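Local coordinates for lectin (Trichosanthes anguina, PDB 4HR6), which is the ribosome-inactivating-protein-like part of a carbohydrate-binding seed lectin, a nontoxic three-chain homologue of type II ribosome-inactivating proteins, at residues 1-6 against 19-24. Numbering follows the deposited sequence.
Sequences NRFYLL and AIDVED
The guanidinium of Arg2 has Glu23 OE2 over one face and the carboxylate of Asp21 at its edge. OE2 stands 3.5 Å above the plane, displaced from the centre of the group, and the two planes are stacked 27° apart; at 3.7 Å from Arg2 NH1 to Glu23 OE2 the pair is a long salt bridge of charges alone, with no N-H aimed at the oxygen. At the edge the grip is side-on: NE of Arg2 gives a nearly straight bond (2.8 Å) to Asp21 OD1, while NH2 of Arg2 reaches the syn lone pair of Asp21 OD2 at 2.9 Å. With CG anti to the backbone N (chi1 -175°) and the chain extended from there to NE, Arg2 spans to the neighbouring strand. The backbone N of Glu23 comes to Asp21 OD1 from the face opposite Arg2 NE, above the carboxylate plane, closing an Asx turn. The Phe3 ring has CB of Arg2 over one face, its CE2 lies 4.0 Å from Asp21 CB, and helix 46-51 packs against it. Strands 3-9 and 15-21 run antiparallel here as a hairpin: Tyr4 and Ile20 form the hydrogen-bonded pair, and Val22 N bonds Arg2 O (3.0 Å) beyond it. Tyr4 OH bonds Glu23 of another lectin chain. Three bonds, two to OD1 and one to OD2, should hold the Asp21 carboxylate against rotation, and the nearby acids probably stabilise the charge of Arg2.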
loop_
_atom_site.group_PDB
_atom_site.type_symbol
_atom_site.label_atom_id
_atom_site.label_comp_id
_atom_site.label_asym_id
_atom_site.label_seq_id
_atom_site.Cartn_x
_atom_site.Cartn_y
_atom_site.Cartn_z
ATOM N N ASN B 1 26.817 9.693 -7.040
ATOM C CA ASN B 1 26.284 10.635 -8.066
ATOM C C ASN B 1 24.777 10.426 -8.299
ATOM O O ASN B 1 24.103 9.702 -7.553
ATOM C CB ASN B 1 27.048 10.484 -9.384
ATOM C CG ASN B 1 26.653 9.226 -10.134
ATOM O OD1 ASN B 1 26.653 8.134 -9.561
ATOM N ND2 ASN B 1 26.292 9.374 -11.417
ATOM N N ARG B 2 24.246 11.043 -9.348
ATOM C CA ARG B 2 22.818 11.208 -9.448
ATOM C C ARG B 2 22.100 10.222 -10.379
ATOM O O ARG B 2 20.877 10.113 -10.336
ATOM C CB ARG B 2 22.547 12.625 -9.874
ATOM C CG ARG B 2 21.083 12.956 -9.910
ATOM C CD ARG B 2 20.911 14.436 -9.948
ATOM N NE ARG B 2 19.663 14.779 -10.572
ATOM C CZ ARG B 2 19.300 16.029 -10.821
ATOM N NH1 ARG B 2 20.087 17.042 -10.461
ATOM N NH2 ARG B 2 18.133 16.268 -11.413
ATOM N N PHE B 3 22.850 9.496 -11.195
ATOM C CA PHE B 3 22.258 8.654 -12.214
ATOM C C PHE B 3 22.516 7.174 -11.943
ATOM O O PHE B 3 23.623 6.768 -11.584
ATOM C CB PHE B 3 22.747 9.106 -13.600
ATOM C CG PHE B 3 22.390 10.533 -13.898
ATOM C CD1 PHE B 3 23.332 11.536 -13.803
ATOM C CD2 PHE B 3 21.089 10.884 -14.171
ATOM C CE1 PHE B 3 22.988 12.847 -14.026
ATOM C CE2 PHE B 3 20.736 12.194 -14.384
ATOM C CZ PHE B 3 21.688 13.184 -14.314
ATOM N N TYR B 4 21.468 6.377 -12.102
ATOM C CA TYR B 4 21.532 4.937 -11.908
ATOM C C TYR B 4 21.402 4.263 -13.276
ATOM O O TYR B 4 20.538 4.638 -14.078
ATOM C CB TYR B 4 20.392 4.535 -10.995
ATOM C CG TYR B 4 20.301 3.082 -10.638
ATOM C CD1 TYR B 4 21.307 2.444 -9.919
ATOM C CD2 TYR B 4 19.170 2.346 -10.975
ATOM C CE1 TYR B 4 21.186 1.101 -9.564
ATOM C CE2 TYR B 4 19.045 1.021 -10.625
ATOM C CZ TYR B 4 20.045 0.401 -9.922
ATOM O OH TYR B 4 19.872 -0.930 -9.597
ATOM N N LEU B 5 22.268 3.289 -13.531
ATOM C CA LEU B 5 22.311 2.596 -14.811
ATOM C C LEU B 5 21.777 1.209 -14.672
ATOM O O LEU B 5 21.999 0.515 -13.693
ATOM C CB LEU B 5 23.732 2.479 -15.357
ATOM C CG LEU B 5 24.477 3.774 -15.661
ATOM C CD1 LEU B 5 25.861 3.443 -16.200
ATOM C CD2 LEU B 5 23.713 4.632 -16.651
ATOM N N LEU B 6 21.147 0.776 -15.739
ATOM C CA LEU B 6 20.312 -0.365 -15.697
ATOM C C LEU B 6 20.348 -0.989 -17.076
ATOM O O LEU B 6 20.075 -0.315 -18.066
ATOM C CB LEU B 6 18.950 0.179 -15.358
ATOM C CG LEU B 6 17.925 -0.767 -14.861
ATOM C CD1 LEU B 6 17.092 -0.007 -13.836
ATOM C CD2 LEU B 6 17.138 -1.247 -16.056
ATOM N N ALA B 19 19.529 5.035 -18.332
ATOM C CA ALA B 19 19.994 5.886 -17.238
ATOM C C ALA B 19 18.817 6.577 -16.568
ATOM O O ALA B 19 17.935 7.114 -17.232
ATOM C CB ALA B 19 21.000 6.921 -17.745
ATOM N N ILE B 20 18.817 6.540 -15.246
ATOM C CA ILE B 20 17.691 6.991 -14.445
ATOM C C ILE B 20 18.174 8.032 -13.456
ATOM O O ILE B 20 19.144 7.800 -12.749
ATOM C CB ILE B 20 17.064 5.815 -13.658
ATOM C CG1 ILE B 20 16.076 5.050 -14.532
ATOM C CG2 ILE B 20 16.311 6.304 -12.434
ATOM C CD1 ILE B 20 16.719 4.142 -15.535
ATOM N N ASP B 21 17.483 9.165 -13.421
ATOM C CA ASP B 21 17.734 10.241 -12.467
ATOM C C ASP B 21 17.153 9.807 -11.127
ATOM O O ASP B 21 15.957 9.645 -11.028
ATOM C CB ASP B 21 17.027 11.501 -12.967
ATOM C CG ASP B 21 17.389 12.766 -12.166
ATOM O OD1 ASP B 21 17.875 12.665 -11.024
ATOM O OD2 ASP B 21 17.167 13.876 -12.697
ATOM N N VAL B 22 17.975 9.604 -10.101
ATOM C CA VAL B 22 17.453 9.129 -8.800
ATOM C C VAL B 22 16.645 10.196 -8.062
ATOM O O VAL B 22 15.868 9.884 -7.175
ATOM C CB VAL B 22 18.567 8.595 -7.866
ATOM C CG1 VAL B 22 19.431 7.574 -8.602
ATOM C CG2 VAL B 22 19.443 9.720 -7.335
ATOM N N GLU B 23 16.802 11.452 -8.457
ATOM C CA GLU B 23 16.099 12.533 -7.808
ATOM C C GLU B 23 14.603 12.604 -8.177
ATOM O O GLU B 23 13.788 12.927 -7.318
ATOM C CB GLU B 23 16.805 13.853 -8.110
ATOM C CG GLU B 23 16.700 14.837 -6.971
ATOM C CD GLU B 23 17.535 16.069 -7.203
ATOM O OE1 GLU B 23 16.930 17.139 -7.450
ATOM O OE2 GLU B 23 18.780 15.955 -7.146
ATOM N N ASP B 24 14.258 12.309 -9.433
ATOM C CA ASP B 24 12.866 12.312 -9.919
ATOM C C ASP B 24 12.395 10.903 -10.276
ATOM O O ASP B 24 11.239 10.694 -10.638
ATOM C CB ASP B 24 12.734 13.183 -11.178
ATOM C CG ASP B 24 13.035 14.672 -10.926
ATOM O OD1 ASP B 24 12.900 15.169 -9.788
ATOM O OD2 ASP B 24 13.399 15.361 -11.892
#